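Local coordinates for protein cpftsy (Physcomitrella patens, PDB 4AK9) that acts as the chloroplast signal recognition particle receptor, an SRP-type GTPase thought to take part in delivering proteins to the thylakoid membrane, at residues Thr107-Gly112 with Val292-Val297; Gly134-Arg139 with Asp302-Phe307; Ile262-Phe267 with Leu288-Lys293. All coordinates share one frame; numbering follows the deposited sequence.

Interaction 1 (Thr107-Gly112 with Val292-Val297); sequences TELQLG and VKFVGV
Lys293 reaches past the carbonyl oxygens of Thr107 and Glu108 with an extended side chain. Its CG lies 3.4 Å from Thr107 O, and the methylene groups carry on past that oxygen toward Glu108. At the end of the chain, Lys293 NZ donates a hydrogen bond of 3.0 Å to Glu108 O. The nitrogen sits above the carbonyl plane, 37° out of it. The same NZ forms a salt bridge with Glu238, so this buried ammonium group has both a carboxylate and a carbonyl oxygen.

Thr107 adds its methyl group. Its CG2 approaches Val292 O at 3.6 Å. A water ties the two backbones together, donating to Thr107 O and to Lys293 O at 2.7 Å each.

Leu109 supplies the apolar end. Its CD1 meets Phe294 CZ at 3.9 Å, at the edge of the ring and near its plane. Leu109 CD2 also reaches Lys293 CD, 4.1 Å away. Phe140 of helix 126-142 and Leu240 of strand 238-244 pack against the same leucine.

The contact fixes the irregular linker between helix 85-101 and strand 117-123 to the start of strand 292-296, consistent with the link between helical bundle and GTPase core of SRP-type GTPases.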
ATOM      1  N   THR A 107      11.992 -21.557   6.284  1.00 24.45           N
ATOM      2  CA  THR A 107      11.876 -21.055   4.917  1.00 24.90           C
ATOM      3  C   THR A 107      12.236 -22.133   3.895  1.00 23.78           C
ATOM      4  O   THR A 107      11.975 -21.977   2.682  1.00 22.87           O
ATOM      5  CB  THR A 107      12.799 -19.827   4.694  1.00 25.23           C
ATOM      6  OG1 THR A 107      14.166 -20.197   4.982  1.00 24.55           O
ATOM      7  CG2 THR A 107      12.392 -18.690   5.601  1.00 26.13           C
ATOM      8  N   GLU A 108      12.885 -23.197   4.362  1.00 26.21           N
ATOM      9  CA  GLU A 108      13.322 -24.264   3.463  1.00 28.54           C
ATOM     10  C   GLU A 108      12.167 -25.034   2.863  1.00 25.01           C
ATOM     11  O   GLU A 108      11.123 -25.221   3.498  1.00 25.24           O
ATOM     12  CB  GLU A 108      14.205 -25.293   4.195  1.00 28.57           C
ATOM     13  CG  GLU A 108      15.473 -24.722   4.838  1.00 38.59           C
ATOM     14  CD  GLU A 108      16.568 -24.402   3.820  1.00 52.75           C
ATOM     15  OE1 GLU A 108      16.700 -25.148   2.814  1.00 49.70           O
ATOM     16  OE2 GLU A 108      17.302 -23.402   4.034  1.00 57.67           O
ATOM     17  N   LEU A 109      12.369 -25.531   1.643  1.00 26.61           N
ATOM     18  CA  LEU A 109      11.397 -26.460   1.076  1.00 30.71           C
ATOM     19  C   LEU A 109      11.479 -27.789   1.832  1.00 35.08           C
ATOM     20  O   LEU A 109      12.574 -28.250   2.182  1.00 35.87           O
ATOM     21  CB  LEU A 109      11.677 -26.688  -0.397  1.00 29.69           C
ATOM     22  CG  LEU A 109      11.478 -25.451  -1.258  1.00 29.75           C
ATOM     23  CD1 LEU A 109      11.891 -25.761  -2.677  1.00 33.51           C
ATOM     24  CD2 LEU A 109      10.030 -24.984  -1.202  1.00 30.10           C
ATOM     25  N   GLN A 110      10.326 -28.394   2.094  1.00 30.58           N
ATOM     26  CA  GLN A 110      10.253 -29.637   2.859  1.00 35.19           C
ATOM     27  C   GLN A 110       9.938 -30.751   1.897  1.00 37.69           C
ATOM     28  O   GLN A 110       8.771 -31.003   1.565  1.00 35.15           O
ATOM     29  CB  GLN A 110       9.134 -29.563   3.900  1.00 41.72           C
ATOM     30  CG  GLN A 110       9.178 -28.340   4.798  1.00 42.28           C
ATOM     31  CD  GLN A 110      10.256 -28.439   5.849  1.00 45.76           C
ATOM     32  OE1 GLN A 110      10.054 -29.033   6.918  1.00 46.28           O
ATOM     33  NE2 GLN A 110      11.416 -27.860   5.557  1.00 45.71           N
ATOM     34  N   LEU A 111      10.968 -31.434   1.428  1.00 34.34           N
ATOM     35  CA  LEU A 111      10.755 -32.405   0.366  1.00 30.64           C
ATOM     36  C   LEU A 111      10.540 -33.799   0.945  1.00 35.86           C
ATOM     37  O   LEU A 111      10.161 -34.730   0.230  1.00 39.47           O
ATOM     38  CB  LEU A 111      11.935 -32.399  -0.590  1.00 34.62           C
ATOM     39  CG  LEU A 111      12.239 -31.015  -1.168  1.00 39.48           C
ATOM     40  CD1 LEU A 111      13.369 -31.118  -2.174  1.00 42.97           C
ATOM     41  CD2 LEU A 111      11.003 -30.430  -1.824  1.00 34.12           C
ATOM     42  N   GLY A 112      10.775 -33.929   2.247  1.00 36.47           N
ATOM     43  CA  GLY A 112      10.509 -35.171   2.949  1.00 46.08           C
ATOM     44  C   GLY A 112      11.537 -36.268   2.719  1.00 42.17           C
ATOM     45  O   GLY A 112      12.635 -36.037   2.175  1.00 41.05           O
ATOM     46  N   VAL A 292       7.738 -16.530   3.975  1.00 18.72           N
ATOM     47  CA  VAL A 292       8.154 -16.242   2.598  1.00 18.98           C
ATOM     48  C   VAL A 292       9.342 -17.181   2.335  1.00 21.66           C
ATOM     49  O   VAL A 292      10.294 -17.224   3.134  1.00 18.94           O
ATOM     50  CB  VAL A 292       8.585 -14.762   2.446  1.00 19.07           C
ATOM     51  CG1 VAL A 292       9.330 -14.568   1.105  1.00 20.15           C
ATOM     52  CG2 VAL A 292       7.357 -13.835   2.518  1.00 17.36           C
ATOM     53  N   LYS A 293       9.281 -17.962   1.251  1.00 16.99           N
ATOM     54  CA  LYS A 293      10.307 -18.961   0.986  1.00 18.51           C
ATOM     55  C   LYS A 293      11.292 -18.544  -0.116  1.00 22.33           C
ATOM     56  O   LYS A 293      12.473 -18.936  -0.071  1.00 19.56           O
ATOM     57  CB  LYS A 293       9.660 -20.325   0.652  1.00 17.23           C
ATOM     58  CG  LYS A 293       8.894 -20.925   1.859  1.00 18.70           C
ATOM     59  CD  LYS A 293       8.718 -22.459   1.792  1.00 19.54           C
ATOM     60  CE  LYS A 293       8.315 -22.939   3.216  1.00 19.05           C
ATOM     61  NZ  LYS A 293       8.282 -24.418   3.370  1.00 19.87           N
ATOM     62  N   PHE A 294      10.805 -17.765  -1.080  1.00 19.21           N
ATOM     63  CA  PHE A 294      11.650 -17.176  -2.145  1.00 20.92           C
ATOM     64  C   PHE A 294      11.254 -15.723  -2.416  1.00 20.56           C
ATOM     65  O   PHE A 294      10.064 -15.349  -2.273  1.00 20.12           O
ATOM     66  CB  PHE A 294      11.494 -17.971  -3.446  1.00 22.82           C
ATOM     67  CG  PHE A 294      11.990 -19.387  -3.339  1.00 20.58           C
ATOM     68  CD1 PHE A 294      11.140 -20.403  -2.899  1.00 24.83           C
ATOM     69  CD2 PHE A 294      13.296 -19.697  -3.656  1.00 23.80           C
ATOM     70  CE1 PHE A 294      11.606 -21.719  -2.790  1.00 26.96           C
ATOM     71  CE2 PHE A 294      13.779 -21.025  -3.538  1.00 25.66           C
ATOM     72  CZ  PHE A 294      12.916 -22.026  -3.100  1.00 22.89           C
ATOM     73  N   VAL A 295      12.228 -14.907  -2.827  1.00 17.83           N
ATOM     74  CA  VAL A 295      11.926 -13.585  -3.379  1.00 18.92           C
ATOM     75  C   VAL A 295      12.510 -13.455  -4.797  1.00 22.05           C
ATOM     76  O   VAL A 295      13.636 -13.884  -5.041  1.00 22.23           O
ATOM     77  CB  VAL A 295      12.493 -12.471  -2.498  1.00 20.80           C
ATOM     78  CG1 VAL A 295      11.700 -12.394  -1.192  1.00 18.01           C
ATOM     79  CG2 VAL A 295      13.975 -12.736  -2.185  1.00 23.33           C
ATOM     80  N   GLY A 296      11.722 -12.901  -5.706  1.00 21.74           N
ATOM     81  CA  GLY A 296      12.162 -12.640  -7.065  1.00 23.91           C
ATOM     82  C   GLY A 296      12.730 -11.248  -7.102  1.00 25.88           C
ATOM     83  O   GLY A 296      12.019 -10.269  -6.813  1.00 26.00           O
ATOM     84  N   VAL A 297      14.007 -11.142  -7.445  1.00 22.95           N
ATOM     85  CA  VAL A 297      14.680  -9.836  -7.365  1.00 26.86           C
ATOM     86  C   VAL A 297      15.281  -9.375  -8.685  1.00 33.31           C
ATOM     87  O   VAL A 297      16.143  -8.494  -8.705  1.00 31.53           O
ATOM     88  CB  VAL A 297      15.758  -9.815  -6.285  1.00 27.69           C
ATOM     89  CG1 VAL A 297      15.116  -9.914  -4.914  1.00 31.92           C
ATOM     90  CG2 VAL A 297      16.789 -10.955  -6.502  1.00 33.32           C
TER
HETATM   91  O   HOH W   1      13.634 -21.312   0.620  1.00 25.53           O

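Interaction 2 (Gly134-Arg139 with Asp302-Phe307); sequences GKLANR and DDLQPF
Leu304 packs against the side of residues 134-139 of helix 126-142, and this is the tight part of the contact. Leu304 CB touches Lys135 CB at 3.9 Å. With CG anti to the backbone N (chi1 -176°), the Leu304 branch heads for the helix, where its CD2 meets Leu136 CD2 at 3.8 Å. Phe294 of the adjacent strand also packs on Leu304 and Leu136. The extended lysine chain passes obliquely over Leu304 CB, and its NZ is hydrogen-bonded to Gly300 O.

The Arg139 side is looser and hydrated. Its chain bends at chi3 (66°). Pro306 CD lies over one face of the guanidinium, offset toward its rim and 3.6 Å from Arg139 NH1, and Pro306 CG lies near NH2. Two waters sit at the guanidinium edge, in its plane. One joins Arg139 NH1 to Leu304 O, accepting from the first and donating to the second at 2.7 Å each. The other lies between Arg139 NH1 and Gln305 OE1. Arg139 NH2 is hydrogen-bonded to Ser11 O, a residue left from the expression tag.

Asn138 holds the other margin. Its ND2 donates to Asp302 OD1 over 3.0 Å, on the syn side but tilted well out of the carboxylate plane. The amide and carboxylate planes are 49° apart. Asp302 OD1 has a long, weak ion pair with Lys142 as well. Gln305 NE2 is hydrogen-bonded to Asp302 O within the same segment.

Helix 126-142 follows the probable P-loop, and here it lies on the last, antiparallel strand of the GTPase sheet: helix-on-sheet packing of the P-loop NTPase fold.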
ATOM      1  N   GLY A 134       9.507 -22.031 -13.774  1.00 24.92           N
ATOM      2  CA  GLY A 134      10.747 -22.213 -14.531  1.00 22.24           C
ATOM      3  C   GLY A 134      11.993 -21.932 -13.716  1.00 28.47           C
ATOM      4  O   GLY A 134      12.972 -22.703 -13.763  1.00 23.80           O
ATOM      5  N   LYS A 135      11.976 -20.850 -12.929  1.00 22.33           N
ATOM      6  CA  LYS A 135      13.159 -20.533 -12.161  1.00 21.01           C
ATOM      7  C   LYS A 135      13.360 -21.492 -11.004  1.00 24.05           C
ATOM      8  O   LYS A 135      14.514 -21.718 -10.591  1.00 24.60           O
ATOM      9  CB  LYS A 135      13.102 -19.088 -11.649  1.00 23.78           C
ATOM     10  CG  LYS A 135      13.028 -18.041 -12.772  1.00 23.00           C
ATOM     11  CD  LYS A 135      13.256 -16.624 -12.195  1.00 25.03           C
ATOM     12  CE  LYS A 135      12.843 -15.572 -13.192  1.00 24.18           C
ATOM     13  NZ  LYS A 135      13.346 -14.176 -12.783  1.00 28.64           N
ATOM     14  N   LEU A 136      12.270 -22.051 -10.462  1.00 19.51           N
ATOM     15  CA  LEU A 136      12.437 -23.112  -9.455  1.00 25.51           C
ATOM     16  C   LEU A 136      13.107 -24.339 -10.083  1.00 22.99           C
ATOM     17  O   LEU A 136      14.014 -24.948  -9.495  1.00 24.79           O
ATOM     18  CB  LEU A 136      11.090 -23.539  -8.845  1.00 24.26           C
ATOM     19  CG  LEU A 136      10.533 -22.611  -7.781  1.00 26.13           C
ATOM     20  CD1 LEU A 136       9.101 -23.030  -7.408  1.00 27.00           C
ATOM     21  CD2 LEU A 136      11.477 -22.645  -6.563  1.00 30.71           C
ATOM     22  N   ALA A 137      12.609 -24.728 -11.241  1.00 22.02           N
ATOM     23  CA  ALA A 137      13.154 -25.874 -11.972  1.00 26.25           C
ATOM     24  C   ALA A 137      14.651 -25.737 -12.188  1.00 27.91           C
ATOM     25  O   ALA A 137      15.407 -26.696 -12.008  1.00 28.28           O
ATOM     26  CB  ALA A 137      12.477 -26.004 -13.289  1.00 23.09           C
ATOM     27  N   ASN A 138      15.068 -24.530 -12.560  1.00 27.84           N
ATOM     28  CA  ASN A 138      16.462 -24.252 -12.838  1.00 27.64           C
ATOM     29  C   ASN A 138      17.317 -24.451 -11.591  1.00 33.08           C
ATOM     30  O   ASN A 138      18.447 -24.947 -11.663  1.00 28.70           O
ATOM     31  CB  ASN A 138      16.604 -22.829 -13.383  1.00 31.46           C
ATOM     32  CG  ASN A 138      18.054 -22.373 -13.463  1.00 38.99           C
ATOM     33  OD1 ASN A 138      18.782 -22.749 -14.381  1.00 34.72           O
ATOM     34  ND2 ASN A 138      18.477 -21.557 -12.492  1.00 39.06           N
ATOM     35  N   ARG A 139      16.779 -24.076 -10.431  1.00 27.34           N
ATOM     36  CA  ARG A 139      17.477 -24.351  -9.169  1.00 30.79           C
ATOM     37  C   ARG A 139      17.646 -25.841  -8.892  1.00 29.83           C
ATOM     38  O   ARG A 139      18.705 -26.277  -8.438  1.00 29.62           O
ATOM     39  CB  ARG A 139      16.765 -23.690  -7.973  1.00 31.14           C
ATOM     40  CG  ARG A 139      16.902 -22.194  -7.951  1.00 29.86           C
ATOM     41  CD  ARG A 139      16.287 -21.600  -6.677  1.00 29.53           C
ATOM     42  NE  ARG A 139      17.026 -21.997  -5.486  1.00 28.94           N
ATOM     43  CZ  ARG A 139      18.152 -21.424  -5.068  1.00 28.12           C
ATOM     44  NH1 ARG A 139      18.695 -20.412  -5.740  1.00 31.82           N
ATOM     45  NH2 ARG A 139      18.728 -21.864  -3.957  1.00 36.71           N
ATOM     46  N   ASP A 302      18.392 -16.710 -12.672  1.00 27.61           N
ATOM     47  CA  ASP A 302      18.912 -17.003 -11.340  1.00 35.21           C
ATOM     48  C   ASP A 302      18.443 -15.965 -10.304  1.00 28.84           C
ATOM     49  O   ASP A 302      18.913 -15.939  -9.160  1.00 29.81           O
ATOM     50  CB  ASP A 302      20.441 -17.109 -11.376  1.00 43.17           C
ATOM     51  CG  ASP A 302      20.930 -18.340 -12.153  1.00 46.48           C
ATOM     52  OD1 ASP A 302      20.473 -19.468 -11.850  1.00 48.78           O
ATOM     53  OD2 ASP A 302      21.763 -18.177 -13.076  1.00 59.10           O
ATOM     54  N   ASP A 303      17.511 -15.116 -10.703  1.00 25.65           N
ATOM     55  CA  ASP A 303      17.095 -14.024  -9.823  1.00 30.14           C
ATOM     56  C   ASP A 303      15.985 -14.394  -8.826  1.00 29.64           C
ATOM     57  O   ASP A 303      15.442 -13.531  -8.142  1.00 27.06           O
ATOM     58  CB  ASP A 303      16.713 -12.796 -10.643  1.00 28.89           C
ATOM     59  CG  ASP A 303      17.935 -12.120 -11.268  1.00 43.15           C
ATOM     60  OD1 ASP A 303      19.053 -12.330 -10.732  1.00 42.83           O
ATOM     61  OD2 ASP A 303      17.770 -11.389 -12.272  1.00 38.91           O
ATOM     62  N   LEU A 304      15.657 -15.676  -8.748  1.00 26.88           N
ATOM     63  CA  LEU A 304      14.737 -16.176  -7.726  1.00 24.17           C
ATOM     64  C   LEU A 304      15.590 -16.706  -6.593  1.00 27.72           C
ATOM     65  O   LEU A 304      16.330 -17.686  -6.749  1.00 28.73           O
ATOM     66  CB  LEU A 304      13.863 -17.298  -8.283  1.00 26.36           C
ATOM     67  CG  LEU A 304      12.802 -17.812  -7.312  1.00 24.92           C
ATOM     68  CD1 LEU A 304      11.679 -16.758  -7.143  1.00 25.78           C
ATOM     69  CD2 LEU A 304      12.256 -19.138  -7.838  1.00 29.75           C
ATOM     70  N   GLN A 305      15.536 -16.036  -5.452  1.00 20.83           N
ATOM     71  CA  GLN A 305      16.464 -16.354  -4.369  1.00 22.22           C
ATOM     72  C   GLN A 305      15.715 -16.898  -3.167  1.00 27.96           C
ATOM     73  O   GLN A 305      14.604 -16.450  -2.873  1.00 25.00           O
ATOM     74  CB  GLN A 305      17.249 -15.105  -3.966  1.00 24.99           C
ATOM     75  CG  GLN A 305      18.269 -14.681  -5.032  1.00 30.61           C
ATOM     76  CD  GLN A 305      19.335 -15.747  -5.214  1.00 30.03           C
ATOM     77  OE1 GLN A 305      19.881 -16.263  -4.226  1.00 33.43           O
ATOM     78  NE2 GLN A 305      19.630 -16.099  -6.463  1.00 28.32           N
ATOM     79  N   PRO A 306      16.332 -17.859  -2.459  1.00 23.55           N
ATOM     80  CA  PRO A 306      15.724 -18.388  -1.240  1.00 22.47           C
ATOM     81  C   PRO A 306      15.734 -17.281  -0.189  1.00 26.17           C
ATOM     82  O   PRO A 306      16.679 -16.491  -0.137  1.00 23.39           O
ATOM     83  CB  PRO A 306      16.652 -19.540  -0.843  1.00 29.07           C
ATOM     84  CG  PRO A 306      17.982 -19.203  -1.520  1.00 30.64           C
ATOM     85  CD  PRO A 306      17.599 -18.539  -2.809  1.00 27.50           C
ATOM     86  N   PHE A 307      14.680 -17.201   0.620  1.00 20.60           N
ATOM     87  CA  PHE A 307      14.584 -16.123   1.576  1.00 20.00           C
ATOM     88  C   PHE A 307      15.386 -16.400   2.851  1.00 24.87           C
ATOM     89  O   PHE A 307      15.396 -17.513   3.376  1.00 25.70           O
ATOM     90  CB  PHE A 307      13.114 -15.862   1.929  1.00 25.40           C
ATOM     91  CG  PHE A 307      12.918 -14.657   2.798  1.00 20.87           C
ATOM     92  CD1 PHE A 307      13.007 -13.390   2.263  1.00 22.18           C
ATOM     93  CD2 PHE A 307      12.649 -14.803   4.156  1.00 22.58           C
ATOM     94  CE1 PHE A 307      12.840 -12.250   3.072  1.00 19.76           C
ATOM     95  CE2 PHE A 307      12.463 -13.687   4.953  1.00 22.06           C
ATOM     96  CZ  PHE A 307      12.567 -12.414   4.410  1.00 20.04           C
TER
HETATM   97  O   HOH W   2      20.879 -18.900  -4.226  1.00 37.01           O
HETATM   98  O   HOH W   3      18.072 -19.234  -8.109  1.00 37.47           O

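Interaction 3 (Ile262-Phe267 with Leu288-Lys293); sequences IGVTGF and LSIPVK
Phe267 pairs with Val292 in a parallel beta bridge, and two backbone hydrogen bonds close it. Phe267 N donates to Pro291 O over 2.9 Å, and Phe267 O accepts from Lys293 N over 2.8 Å. On the other side of this strand, backbone hydrogen bonds join Thr265 with Val239 and Gly266 with Leu241. Pro291 O also receives a CA-H...O contact from Gly266. Gly266 lies close under Lys293: a side chain at that position would clash with Lys293 CG.

The Phe267 ring is set among apolar groups. Ile290 CG2 stands over one face, 4.0 Å from the ring centroid, in a CH-pi contact. Val292 CG2 lies at the ring edge. Leu288 CD1 touches Phe267 CZ at 3.6 Å. Val284 of helix 280-288 and Leu241 and Leu243 of strand 238-244 pack on the ring as well. An alanine in place of Phe267 would probably leave a gap between Leu288, Ile290 and Val292, and would cost Ile290 its CH-pi partner.

One polar atom is not satisfied. Ile290 O is buried against Phe267 CE2, at 3.2 Å, and has no hydrogen-bond partner in the model. Thr265 is better provided for. Its OG1 is hydrogen-bonded to Glu238 OE1 and to the backbone N of Val239. Thr265 O lies beside Lys293 CE at 3.5 Å, while the ammonium group beyond is satisfied elsewhere. Val264 N is bound by Asn259 OD1, in the helix just before it.

Strand 266-270, helix 280-288 and strand 292-296 form a beta-alpha-beta crossover, and this contact starts its parallel strand pair, as in the core of P-loop GTPases.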
ATOM      1  N   ILE A 262      -6.882 -23.414  -0.104  1.00 21.86           N
ATOM      2  CA  ILE A 262      -5.896 -24.479  -0.013  1.00 19.43           C
ATOM      3  C   ILE A 262      -4.844 -24.122   1.031  1.00 19.16           C
ATOM      4  O   ILE A 262      -4.529 -22.942   1.229  1.00 24.58           O
ATOM      5  CB  ILE A 262      -5.253 -24.744  -1.449  1.00 19.19           C
ATOM      6  CG1 ILE A 262      -4.303 -25.942  -1.420  1.00 26.60           C
ATOM      7  CG2 ILE A 262      -4.541 -23.483  -1.992  1.00 21.29           C
ATOM      8  CD1 ILE A 262      -3.862 -26.385  -2.861  1.00 23.66           C
ATOM      9  N   GLY A 263      -4.293 -25.119   1.697  1.00 21.05           N
ATOM     10  CA  GLY A 263      -3.308 -24.882   2.740  1.00 24.50           C
ATOM     11  C   GLY A 263      -1.961 -24.418   2.170  1.00 24.29           C
ATOM     12  O   GLY A 263      -1.121 -25.256   1.805  1.00 22.83           O
ATOM     13  N   VAL A 264      -1.729 -23.103   2.154  1.00 19.61           N
ATOM     14  CA  VAL A 264      -0.480 -22.523   1.618  1.00 17.23           C
ATOM     15  C   VAL A 264       0.646 -22.771   2.610  1.00 23.20           C
ATOM     16  O   VAL A 264       0.498 -22.492   3.808  1.00 21.36           O
ATOM     17  CB  VAL A 264      -0.662 -21.002   1.385  1.00 20.04           C
ATOM     18  CG1 VAL A 264       0.669 -20.345   0.937  1.00 19.21           C
ATOM     19  CG2 VAL A 264      -1.750 -20.744   0.354  1.00 19.57           C
ATOM     20  N   THR A 265       1.764 -23.308   2.132  1.00 17.22           N
ATOM     21  CA  THR A 265       2.879 -23.620   3.019  1.00 19.93           C
ATOM     22  C   THR A 265       3.993 -22.578   2.919  1.00 17.12           C
ATOM     23  O   THR A 265       4.898 -22.541   3.769  1.00 19.73           O
ATOM     24  CB  THR A 265       3.452 -25.018   2.706  1.00 21.86           C
ATOM     25  OG1 THR A 265       3.951 -25.038   1.360  1.00 21.25           O
ATOM     26  CG2 THR A 265       2.330 -26.063   2.824  1.00 24.97           C
ATOM     27  N   GLY A 266       3.951 -21.741   1.895  1.00 19.61           N
ATOM     28  CA  GLY A 266       4.993 -20.722   1.732  1.00 16.32           C
ATOM     29  C   GLY A 266       4.629 -19.732   0.652  1.00 16.13           C
ATOM     30  O   GLY A 266       3.883 -20.056  -0.264  1.00 17.06           O
ATOM     31  N   PHE A 267       5.150 -18.502   0.769  1.00 19.38           N
ATOM     32  CA  PHE A 267       4.951 -17.509  -0.288  1.00 15.14           C
ATOM     33  C   PHE A 267       6.208 -17.347  -1.149  1.00 14.03           C
ATOM     34  O   PHE A 267       7.336 -17.509  -0.672  1.00 17.73           O
ATOM     35  CB  PHE A 267       4.645 -16.138   0.323  1.00 17.58           C
ATOM     36  CG  PHE A 267       3.502 -16.142   1.289  1.00 17.16           C
ATOM     37  CD1 PHE A 267       2.225 -16.447   0.879  1.00 19.21           C
ATOM     38  CD2 PHE A 267       3.717 -15.783   2.627  1.00 20.66           C
ATOM     39  CE1 PHE A 267       1.166 -16.441   1.776  1.00 20.57           C
ATOM     40  CE2 PHE A 267       2.646 -15.767   3.545  1.00 20.13           C
ATOM     41  CZ  PHE A 267       1.369 -16.077   3.110  1.00 19.68           C
ATOM     42  N   LEU A 288       0.070 -13.220   8.196  1.00 18.84           N
ATOM     43  CA  LEU A 288      -0.424 -14.551   7.784  1.00 18.99           C
ATOM     44  C   LEU A 288       0.237 -15.724   8.504  1.00 17.88           C
ATOM     45  O   LEU A 288      -0.244 -16.881   8.427  1.00 18.47           O
ATOM     46  CB  LEU A 288      -0.344 -14.776   6.242  1.00 21.83           C
ATOM     47  CG  LEU A 288      -1.090 -13.801   5.287  1.00 28.40           C
ATOM     48  CD1 LEU A 288      -1.736 -14.584   4.156  1.00 35.99           C
ATOM     49  CD2 LEU A 288      -2.145 -12.946   5.972  1.00 31.56           C
ATOM     50  N   SER A 289       1.329 -15.449   9.223  1.00 20.48           N
ATOM     51  CA  SER A 289       2.040 -16.483   9.970  1.00 16.45           C
ATOM     52  C   SER A 289       2.471 -17.661   9.084  1.00 21.75           C
ATOM     53  O   SER A 289       2.471 -18.817   9.534  1.00 19.77           O
ATOM     54  CB  SER A 289       1.166 -16.981  11.153  1.00 19.64           C
ATOM     55  OG  SER A 289       0.713 -15.877  11.964  1.00 23.91           O
ATOM     56  N   ILE A 290       2.852 -17.366   7.833  1.00 18.40           N
ATOM     57  CA  ILE A 290       3.321 -18.356   6.854  1.00 19.83           C
ATOM     58  C   ILE A 290       4.591 -17.764   6.251  1.00 16.14           C
ATOM     59  O   ILE A 290       4.631 -16.541   5.975  1.00 17.53           O
ATOM     60  CB  ILE A 290       2.275 -18.522   5.738  1.00 21.65           C
ATOM     61  CG1 ILE A 290       1.029 -19.240   6.290  1.00 18.70           C
ATOM     62  CG2 ILE A 290       2.842 -19.307   4.531  1.00 19.73           C
ATOM     63  CD1 ILE A 290      -0.151 -19.072   5.369  1.00 22.77           C
ATOM     64  N   PRO A 291       5.671 -18.576   6.155  1.00 18.23           N
ATOM     65  CA  PRO A 291       6.943 -17.975   5.736  1.00 23.03           C
ATOM     66  C   PRO A 291       6.972 -17.573   4.256  1.00 19.06           C
ATOM     67  O   PRO A 291       6.287 -18.143   3.388  1.00 18.31           O
ATOM     68  CB  PRO A 291       7.961 -19.104   6.010  1.00 18.32           C
ATOM     69  CG  PRO A 291       7.149 -20.380   5.835  1.00 19.81           C
ATOM     70  CD  PRO A 291       5.811 -20.013   6.471  1.00 21.47           C
ATOM     71  N   VAL A 292       7.738 -16.530   3.975  1.00 18.72           N
ATOM     72  CA  VAL A 292       8.154 -16.242   2.598  1.00 18.98           C
ATOM     73  C   VAL A 292       9.342 -17.181   2.335  1.00 21.66           C
ATOM     74  O   VAL A 292      10.294 -17.224   3.134  1.00 18.94           O
ATOM     75  CB  VAL A 292       8.585 -14.762   2.446  1.00 19.07           C
ATOM     76  CG1 VAL A 292       9.330 -14.568   1.105  1.00 20.15           C
ATOM     77  CG2 VAL A 292       7.357 -13.835   2.518  1.00 17.36           C
ATOM     78  N   LYS A 293       9.281 -17.962   1.251  1.00 16.99           N
ATOM     79  CA  LYS A 293      10.307 -18.961   0.986  1.00 18.51           C
ATOM     80  C   LYS A 293      11.292 -18.544  -0.116  1.00 22.33           C
ATOM     81  O   LYS A 293      12.473 -18.936  -0.071  1.00 19.56           O
ATOM     82  CB  LYS A 293       9.660 -20.325   0.652  1.00 17.23           C
ATOM     83  CG  LYS A 293       8.894 -20.925   1.859  1.00 18.70           C
ATOM     84  CD  LYS A 293       8.718 -22.459   1.792  1.00 19.54           C
ATOM     85  CE  LYS A 293       8.315 -22.939   3.216  1.00 19.05           C
ATOM     86  NZ  LYS A 293       8.282 -24.418   3.370  1.00 19.87           N
TER

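In the fold
All three contacts meet at the edge of one mixed sheet, where strands 266-270, 292-296 and 304-306 lie side by side. Interactions 1 and 3 share Val292 and Lys293, and their centres are about 10 Å apart. Interaction 2 lies about 9 Å from interaction 1 and about 17 Å from interaction 3, centre to centre. Backbone bonds from Val295 and Val297 to Gln305 and Asp303 probably link interactions 1 and 2. Along the chain, 107-112 comes first, then 134-139, 262-267, 288-293 with 292-297, and last 302-307. Strand 292-296 thus joins the crossover to the final antiparallel strand of the GTPase sheet, and segment 107-112, probably a link to the helical bundle, packs on it.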